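Local coordinates for glutathione s-transferase protein (Ralstonia solanacearum, PDB 3TOU) that probably works as a glutathione transferase, using glutathione bound at a pocket in its N-terminal domain to conjugate other compounds, at residues 18-23 with 158-163; 142-147 with 186-191; 52-57 with 69-74. All blocks are in the same frame, centred on the assembly; numbering follows the deposited sequence.

Interaction 1: residues 18-23 with 158-163; sequences RVVLAE and ADIAVG
No flat group lies across the contact between Val19, Val20, Glu23 and Ile160, so there is neither ring face nor ring edge to pack on. The carboxylate of Glu23 does not reach Ile160: its CG makes the approach, 4.3 Å from Ile160 CD1, while OE2 is held by Arg195 and Ser197. Aliphatic branches do the touching. Val19 and Ile160 point at each other tip to tip, with Val19 CG1 3.6 Å from Ile160 CG2. Val20 meets the same isoleucine nearly at a right angle, its CG2 standing 3.9 Å from Ile160 CD1. Ile160 CG2, opposite the backbone N, meets Val19, while the CG1-CD1 arm starts beside that N (chi1 -67°), passes Val19 CG1 and ends against Val20. The buried packing has no hydrogen bond across it. The axes of the two short helical segments approach to 10.4 Å, with 140° between their N-to-C directions, closer to antiparallel than to parallel. Helix 12-23 belongs to the thioredoxin-like N-terminal domain and helix 157-172 to the all-helical C-terminal domain, making this part of the domain interface. Helix 196-199 adds Ser197 and Phe198 against Val19, and helix 86-114 packs Trp95 and Ala99 against Ala158, Ala161 and Val162.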
loop_
_atom_site.group_PDB
_atom_site.type_symbol
_atom_site.label_atom_id
_atom_site.label_comp_id
_atom_site.label_asym_id
_atom_site.label_seq_id
_atom_site.Cartn_x
_atom_site.Cartn_y
_atom_site.Cartn_z
ATOM N N ARG A 18 10.204 6.114 -9.627
ATOM C CA ARG A 18 11.241 6.607 -10.541
ATOM C C ARG A 18 10.718 6.674 -11.967
ATOM O O ARG A 18 11.034 7.615 -12.694
ATOM C CB ARG A 18 12.499 5.736 -10.475
ATOM C CG ARG A 18 13.229 5.870 -9.132
ATOM C CD ARG A 18 14.351 4.863 -9.001
ATOM N NE ARG A 18 15.416 5.081 -9.972
ATOM C CZ ARG A 18 16.144 4.103 -10.508
ATOM N NH1 ARG A 18 15.913 2.843 -10.185
ATOM N NH2 ARG A 18 17.111 4.385 -11.371
ATOM N N VAL A 19 9.922 5.675 -12.353
ATOM C CA VAL A 19 9.296 5.674 -13.680
ATOM C C VAL A 19 8.325 6.844 -13.823
ATOM O O VAL A 19 8.334 7.532 -14.841
ATOM C CB VAL A 19 8.598 4.339 -13.996
ATOM C CG1 VAL A 19 7.812 4.418 -15.328
ATOM C CG2 VAL A 19 9.657 3.223 -14.064
ATOM N N VAL A 20 7.512 7.070 -12.795
ATOM C CA VAL A 20 6.584 8.192 -12.786
ATOM C C VAL A 20 7.346 9.514 -12.926
ATOM O O VAL A 20 6.972 10.352 -13.756
ATOM C CB VAL A 20 5.729 8.197 -11.493
ATOM C CG1 VAL A 20 5.020 9.542 -11.292
ATOM C CG2 VAL A 20 4.689 7.078 -11.586
ATOM N N LEU A 21 8.406 9.685 -12.137
ATOM C CA LEU A 21 9.201 10.914 -12.177
ATOM C C LEU A 21 9.803 11.145 -13.569
ATOM O O LEU A 21 9.839 12.273 -14.049
ATOM C CB LEU A 21 10.280 10.908 -11.084
ATOM C CG LEU A 21 9.754 11.011 -9.633
ATOM C CD1 LEU A 21 10.859 10.741 -8.619
ATOM C CD2 LEU A 21 9.095 12.352 -9.348
ATOM N N ALA A 22 10.243 10.067 -14.218
ATOM C CA ALA A 22 10.825 10.173 -15.567
ATOM C C ALA A 22 9.751 10.544 -16.598
ATOM O O ALA A 22 9.965 11.430 -17.434
ATOM C CB ALA A 22 11.523 8.867 -15.946
ATOM N N GLU A 23 8.598 9.876 -16.529
ATOM C CA GLU A 23 7.471 10.184 -17.438
ATOM C C GLU A 23 6.985 11.615 -17.243
ATOM O O GLU A 23 6.629 12.292 -18.211
ATOM C CB GLU A 23 6.297 9.207 -17.260
ATOM C CG GLU A 23 6.619 7.740 -17.638
ATOM C CD GLU A 23 6.732 7.497 -19.152
ATOM O OE1 GLU A 23 6.089 8.234 -19.923
ATOM O OE2 GLU A 23 7.467 6.572 -19.567
ATOM N N ALA A 158 -1.425 2.807 -13.960
ATOM C CA ALA A 158 -1.781 1.380 -14.004
ATOM C C ALA A 158 -0.742 0.579 -14.785
ATOM O O ALA A 158 -0.242 -0.442 -14.313
ATOM C CB ALA A 158 -3.174 1.188 -14.604
ATOM N N ASP A 159 -0.390 1.070 -15.967
ATOM C CA ASP A 159 0.614 0.411 -16.804
ATOM C C ASP A 159 1.988 0.412 -16.165
ATOM O O ASP A 159 2.690 -0.606 -16.217
ATOM C CB ASP A 159 0.683 1.108 -18.157
ATOM C CG ASP A 159 -0.656 1.150 -18.834
ATOM O OD1 ASP A 159 -1.150 0.073 -19.218
ATOM O OD2 ASP A 159 -1.226 2.252 -18.949
ATOM N N ILE A 160 2.367 1.551 -15.575
ATOM C CA ILE A 160 3.662 1.670 -14.882
ATOM C C ILE A 160 3.770 0.632 -13.768
ATOM O O ILE A 160 4.754 -0.117 -13.693
ATOM C CB ILE A 160 3.881 3.099 -14.327
ATOM C CG1 ILE A 160 4.032 4.096 -15.487
ATOM C CG2 ILE A 160 5.089 3.154 -13.350
ATOM C CD1 ILE A 160 4.011 5.557 -15.062
ATOM N N ALA A 161 2.737 0.576 -12.934
ATOM C CA ALA A 161 2.692 -0.363 -11.811
ATOM C C ALA A 161 2.763 -1.817 -12.269
ATOM O O ALA A 161 3.550 -2.596 -11.725
ATOM C CB ALA A 161 1.465 -0.113 -10.959
ATOM N N VAL A 162 1.961 -2.176 -13.273
ATOM C CA VAL A 162 1.974 -3.548 -13.795
ATOM C C VAL A 162 3.365 -3.880 -14.374
ATOM O O VAL A 162 3.929 -4.949 -14.109
ATOM C CB VAL A 162 0.852 -3.766 -14.852
ATOM C CG1 VAL A 162 1.042 -5.101 -15.598
ATOM C CG2 VAL A 162 -0.525 -3.735 -14.196
ATOM N N GLY A 163 3.913 -2.955 -15.150
ATOM C CA GLY A 163 5.260 -3.107 -15.716
ATOM C C GLY A 163 6.333 -3.384 -14.673
ATOM O O GLY A 163 7.158 -4.292 -14.832
#

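Interaction 2: residues 142-147 with 186-191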
loop_
_atom_site.group_PDB
_atom_site.type_symbol
_atom_site.label_atom_id
_atom_site.label_comp_id
_atom_site.label_asym_id
_atom_site.label_seq_id
_atom_site.Cartn_x
_atom_site.Cartn_y
_atom_site.Cartn_z
ATOM N N ARG A 142 -6.631 -11.127 -17.403
ATOM C CA ARG A 142 -8.067 -10.952 -17.648
ATOM C C ARG A 142 -8.449 -9.483 -17.826
ATOM O O ARG A 142 -9.219 -9.137 -18.733
ATOM C CB ARG A 142 -8.908 -11.577 -16.530
ATOM C CG ARG A 142 -8.981 -13.101 -16.563
ATOM C CD ARG A 142 -10.092 -13.623 -15.631
ATOM N NE ARG A 142 -10.007 -13.039 -14.295
ATOM C CZ ARG A 142 -9.373 -13.586 -13.259
ATOM N NH1 ARG A 142 -8.767 -14.765 -13.368
ATOM N NH2 ARG A 142 -9.358 -12.948 -12.102
ATOM N N GLY A 143 -7.890 -8.623 -16.978
ATOM C CA GLY A 143 -8.185 -7.193 -17.010
ATOM C C GLY A 143 -7.704 -6.480 -18.260
ATOM O O GLY A 143 -8.413 -5.619 -18.786
ATOM N N LEU A 144 -6.507 -6.832 -18.733
ATOM C CA LEU A 144 -5.905 -6.199 -19.895
ATOM C C LEU A 144 -6.583 -6.663 -21.181
ATOM O O LEU A 144 -6.747 -5.876 -22.123
ATOM C CB LEU A 144 -4.403 -6.500 -19.971
ATOM C CG LEU A 144 -3.655 -6.008 -21.217
ATOM C CD1 LEU A 144 -3.567 -4.496 -21.240
ATOM C CD2 LEU A 144 -2.284 -6.667 -21.254
ATOM N N ALA A 145 -6.990 -7.933 -21.187
ATOM C CA ALA A 145 -7.620 -8.565 -22.357
ATOM C C ALA A 145 -6.816 -8.297 -23.642
ATOM O O ALA A 145 -5.608 -8.517 -23.681
ATOM C CB ALA A 145 -9.078 -8.105 -22.485
ATOM N N ASP A 146 -7.486 -7.785 -24.675
ATOM C CA ASP A 146 -6.866 -7.513 -25.976
ATOM C C ASP A 146 -6.385 -6.063 -26.130
ATOM O O ASP A 146 -5.974 -5.648 -27.222
ATOM C CB ASP A 146 -7.891 -7.823 -27.081
ATOM C CG ASP A 146 -9.113 -6.912 -27.019
ATOM O OD1 ASP A 146 -9.706 -6.737 -25.925
ATOM O OD2 ASP A 146 -9.482 -6.352 -28.068
ATOM N N ARG A 147 -6.437 -5.296 -25.043
ATOM C CA ARG A 147 -6.151 -3.859 -25.092
ATOM C C ARG A 147 -4.669 -3.532 -25.103
ATOM O O ARG A 147 -3.827 -4.359 -24.719
ATOM C CB ARG A 147 -6.873 -3.122 -23.961
ATOM C CG ARG A 147 -8.387 -3.350 -24.005
ATOM C CD ARG A 147 -9.172 -2.392 -23.127
ATOM N NE ARG A 147 -8.712 -2.395 -21.743
ATOM C CZ ARG A 147 -9.078 -3.279 -20.822
ATOM N NH1 ARG A 147 -9.919 -4.267 -21.114
ATOM N NH2 ARG A 147 -8.586 -3.178 -19.600
ATOM N N ALA A 186 2.906 -10.922 -21.828
ATOM C CA ALA A 186 4.191 -10.976 -22.516
ATOM C C ALA A 186 4.316 -9.849 -23.535
ATOM O O ALA A 186 5.335 -9.160 -23.574
ATOM C CB ALA A 186 4.406 -12.355 -23.191
ATOM N N ALA A 187 3.272 -9.666 -24.341
ATOM C CA ALA A 187 3.206 -8.617 -25.354
ATOM C C ALA A 187 3.203 -7.224 -24.723
ATOM O O ALA A 187 3.910 -6.322 -25.190
ATOM C CB ALA A 187 1.971 -8.802 -26.231
ATOM N N PHE A 188 2.412 -7.067 -23.658
ATOM C CA PHE A 188 2.353 -5.815 -22.908
ATOM C C PHE A 188 3.741 -5.400 -22.427
ATOM O O PHE A 188 4.148 -4.231 -22.573
ATOM C CB PHE A 188 1.413 -5.961 -21.707
ATOM C CG PHE A 188 1.467 -4.799 -20.747
ATOM C CD1 PHE A 188 0.680 -3.664 -20.960
ATOM C CD2 PHE A 188 2.313 -4.840 -19.630
ATOM C CE1 PHE A 188 0.733 -2.587 -20.070
ATOM C CE2 PHE A 188 2.387 -3.754 -18.741
ATOM C CZ PHE A 188 1.588 -2.636 -18.961
ATOM N N TYR A 189 4.458 -6.354 -21.844
ATOM C CA TYR A 189 5.746 -6.053 -21.254
ATOM C C TYR A 189 6.786 -5.717 -22.317
ATOM O O TYR A 189 7.584 -4.808 -22.121
ATOM C CB TYR A 189 6.219 -7.182 -20.348
ATOM C CG TYR A 189 7.485 -6.827 -19.627
ATOM C CD1 TYR A 189 7.480 -5.861 -18.619
ATOM C CD2 TYR A 189 8.700 -7.429 -19.972
ATOM C CE1 TYR A 189 8.649 -5.519 -17.955
ATOM C CE2 TYR A 189 9.882 -7.085 -19.324
ATOM C CZ TYR A 189 9.844 -6.140 -18.305
ATOM O OH TYR A 189 10.990 -5.787 -17.656
ATOM N N THR A 190 6.745 -6.424 -23.452
ATOM C CA THR A 190 7.602 -6.102 -24.601
ATOM C C THR A 190 7.420 -4.635 -25.031
ATOM O O THR A 190 8.398 -3.948 -25.346
ATOM C CB THR A 190 7.330 -7.105 -25.781
ATOM O OG1 THR A 190 7.789 -8.411 -25.403
ATOM C CG2 THR A 190 8.036 -6.685 -27.075
ATOM N N ARG A 191 6.177 -4.152 -25.003
ATOM C CA ARG A 191 5.879 -2.754 -25.350
ATOM C C ARG A 191 6.353 -1.746 -24.298
ATOM O O ARG A 191 6.818 -0.658 -24.652
ATOM C CB ARG A 191 4.387 -2.551 -25.581
ATOM C CG ARG A 191 3.814 -3.292 -26.795
ATOM C CD ARG A 191 2.405 -2.804 -27.132
ATOM N NE ARG A 191 1.409 -3.012 -26.073
ATOM C CZ ARG A 191 0.747 -4.152 -25.853
ATOM N NH1 ARG A 191 0.984 -5.223 -26.596
ATOM N NH2 ARG A 191 -0.152 -4.233 -24.870
#
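Apolar contact between Leu144 and Phe188 forms the buried half of this junction. Leu144 CD2 comes within 3.8 Å of Phe188 CB, meeting the base of the side chain. Phe188 CG lies opposite its backbone N (chi1 170°), which carries the ring toward Asp159 and Val162 of helix 157-172; Leu144 is backed by Asn184 and Leu185.

The polar groups lie on the more exposed side, where two arginines lie near backbone oxygens. Arg191 NH2 lies 3.7 Å from Arg147 O, but its hydrogen bond goes to Thr148 O. A bend at chi3 (-62°) folds the Arg191 chain back, and Phe188 CA lies 3.5 Å above its guanidinium plane, displaced toward the rim of the group. The Arg147 guanidinium has Leu144 O 3.6 Å above its centre; its NH2 is bonded to Cys150 O and, weakly, to Gly143 O at 2.6 Å.

Backbone bonding shapes the exit from helix 123-144: Ala145 takes positive phi, and a type II' turn is closed by Arg147 N to Leu144 O at 3.0 Å.

With no hydrogen bond directly across the two segments, apolar packing joins them inside, while carbonyls of the helix end and following loop probably help to stabilise the arginine charges outside.

Interaction 3: residues 52-57 with 69-74; sequences PCLVMD and AEYADT
Met56 and Leu54 reach from the sheet of the thioredoxin-like domain to Tyr71 on the helix that covers it. Strand 53-55 pairs antiparallel with strands 4-7 and 61-62, and it follows the cis-proline Pro52, a hallmark of this fold that here touches glutathione.

Met56 SD makes an oblique Met-aromatic contact, 5.4 Å from the centroid of the Tyr71 ring and 61° off the ring normal. The two side chains slide past each other in opposite directions. Met56 is bent at chi2 (-59°), which brings its end round to the ring.

Apolar contacts come from two carbons. The methyl Met56 CE is the nearest atom, 3.6 Å from Tyr71 CE2. Leu54 CD2 approaches the edge of the ring near its plane, 4.2 Å from Tyr71 CD2; the Leu54 side chain also touches Ile68, and Leu62 of strand 61-62 touches both Met56 and Tyr71. Tyr71 further packs on Val90 of the second subunit, next to the salt bridges of Glu70 with Arg89 and Arg93 of that chain.

No hydrogen bond joins 52-57 to 69-74. Within 69-74, Tyr71 O accepts from Thr74 N and from Thr74 OG1, the latter at 2.7 Å in the carbonyl plane.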
loop_
_atom_site.group_PDB
_atom_site.type_symbol
_atom_site.label_atom_id
_atom_site.label_comp_id
_atom_site.label_asym_id
_atom_site.label_seq_id
_atom_site.Cartn_x
_atom_site.Cartn_y
_atom_site.Cartn_z
ATOM N N PRO A 52 10.179 3.563 -1.204
ATOM C CA PRO A 52 10.693 4.925 -1.385
ATOM C C PRO A 52 10.191 5.938 -0.356
ATOM O O PRO A 52 9.106 5.789 0.208
ATOM C CB PRO A 52 10.195 5.306 -2.776
ATOM C CG PRO A 52 8.906 4.513 -2.918
ATOM C CD PRO A 52 9.182 3.209 -2.237
ATOM N N CYS A 53 11.003 6.963 -0.152
ATOM C CA CYS A 53 10.641 8.115 0.646
ATOM C C CYS A 53 11.150 9.349 -0.108
ATOM O O CYS A 53 12.325 9.422 -0.490
ATOM C CB CYS A 53 11.267 8.017 2.042
ATOM S SG CYS A 53 10.791 9.408 3.109
ATOM N N LEU A 54 10.248 10.280 -0.384
ATOM C CA LEU A 54 10.596 11.502 -1.124
ATOM C C LEU A 54 10.784 12.630 -0.121
ATOM O O LEU A 54 9.913 12.872 0.699
ATOM C CB LEU A 54 9.489 11.858 -2.123
ATOM C CG LEU A 54 9.700 13.040 -3.090
ATOM C CD1 LEU A 54 10.824 12.759 -4.082
ATOM C CD2 LEU A 54 8.420 13.338 -3.848
ATOM N N VAL A 55 11.933 13.298 -0.184
ATOM C CA VAL A 55 12.244 14.382 0.751
ATOM C C VAL A 55 12.330 15.700 -0.014
ATOM O O VAL A 55 13.036 15.811 -1.030
ATOM C CB VAL A 55 13.543 14.119 1.546
ATOM C CG1 VAL A 55 13.702 15.135 2.678
ATOM C CG2 VAL A 55 13.549 12.697 2.125
ATOM N N MET A 56 11.587 16.685 0.469
ATOM C CA MET A 56 11.445 17.968 -0.217
ATOM C C MET A 56 12.563 18.907 0.200
ATOM O O MET A 56 13.313 18.600 1.131
ATOM C CB MET A 56 10.090 18.611 0.119
ATOM C CG MET A 56 8.879 17.708 0.001
ATOM S SD MET A 56 8.689 17.058 -1.664
ATOM C CE MET A 56 7.386 15.880 -1.334
ATOM N N ASP A 57 12.651 20.065 -0.468
ATOM C CA ASP A 57 13.664 21.096 -0.155
ATOM C C ASP A 57 13.648 21.550 1.312
ATOM O O ASP A 57 14.700 21.810 1.899
ATOM C CB ASP A 57 13.483 22.326 -1.058
ATOM C CG ASP A 57 13.888 22.077 -2.504
ATOM O OD1 ASP A 57 14.792 21.248 -2.773
ATOM O OD2 ASP A 57 13.311 22.747 -3.384
ATOM N N ALA A 69 3.697 8.794 -6.017
ATOM C CA ALA A 69 3.292 8.748 -7.430
ATOM C C ALA A 69 2.137 9.701 -7.697
ATOM O O ALA A 69 2.127 10.406 -8.721
ATOM C CB ALA A 69 2.911 7.318 -7.850
ATOM N N GLU A 70 1.163 9.717 -6.785
ATOM C CA GLU A 70 0.008 10.609 -6.912
ATOM C C GLU A 70 0.418 12.083 -6.874
ATOM O O GLU A 70 -0.005 12.881 -7.723
ATOM C CB GLU A 70 -1.024 10.305 -5.821
ATOM C CG GLU A 70 -2.293 11.171 -5.922
ATOM C CD GLU A 70 -3.312 10.854 -4.841
ATOM O OE1 GLU A 70 -2.920 10.275 -3.803
ATOM O OE2 GLU A 70 -4.501 11.196 -5.030
ATOM N N TYR A 71 1.241 12.429 -5.888
ATOM C CA TYR A 71 1.780 13.779 -5.767
ATOM C C TYR A 71 2.548 14.173 -7.031
ATOM O O TYR A 71 2.344 15.270 -7.569
ATOM C CB TYR A 71 2.687 13.859 -4.543
ATOM C CG TYR A 71 3.367 15.200 -4.383
ATOM C CD1 TYR A 71 2.609 16.365 -4.205
ATOM C CD2 TYR A 71 4.750 15.302 -4.426
ATOM C CE1 TYR A 71 3.219 17.600 -4.058
ATOM C CE2 TYR A 71 5.373 16.540 -4.275
ATOM C CZ TYR A 71 4.601 17.676 -4.098
ATOM O OH TYR A 71 5.216 18.897 -3.960
ATOM N N ALA A 72 3.374 13.254 -7.535
ATOM C CA ALA A 72 4.233 13.560 -8.686
ATOM C C ALA A 72 3.421 13.863 -9.947
ATOM O O ALA A 72 3.804 14.737 -10.739
ATOM C CB ALA A 72 5.241 12.423 -8.939
ATOM N N ASP A 73 2.296 13.165 -10.131
ATOM C CA ASP A 73 1.431 13.430 -11.290
ATOM C C ASP A 73 0.887 14.873 -11.321
ATOM O O ASP A 73 0.608 15.407 -12.394
ATOM C CB ASP A 73 0.267 12.435 -11.352
ATOM C CG ASP A 73 -0.411 12.399 -12.722
ATOM O OD1 ASP A 73 0.290 12.449 -13.772
ATOM O OD2 ASP A 73 -1.659 12.313 -12.746
ATOM N N THR A 74 0.756 15.499 -10.148
ATOM C CA THR A 74 0.274 16.896 -10.054
ATOM C C THR A 74 1.345 17.970 -10.311
ATOM O O THR A 74 1.010 19.146 -10.509
ATOM C CB THR A 74 -0.369 17.204 -8.686
ATOM O OG1 THR A 74 0.666 17.429 -7.713
ATOM C CG2 THR A 74 -1.292 16.082 -8.237
#

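Overall arrangement
The three contacts step from the sheet of the N-terminal domain into the helical C-terminal domain. Interaction 3 lies within the first, interaction 1 bridges the two, and interaction 2 lies within the second. The centres of interactions 1 and 3 are 13 Å apart, and Val20 CG1 packs 3.7 Å from Ala72 CB. Interactions 1 and 2, with centres 15 Å apart, share packing between Val162 CG1 and Phe188 CE2 at 3.7 Å. Interactions 2 and 3 do not touch, their nearest atoms being about 15 Å apart. Glutathione touches Pro52, which begins segment 52-57, and lies about 12 Å from the Val20 side chain, whereas interaction 2 is remote from the annotated sites.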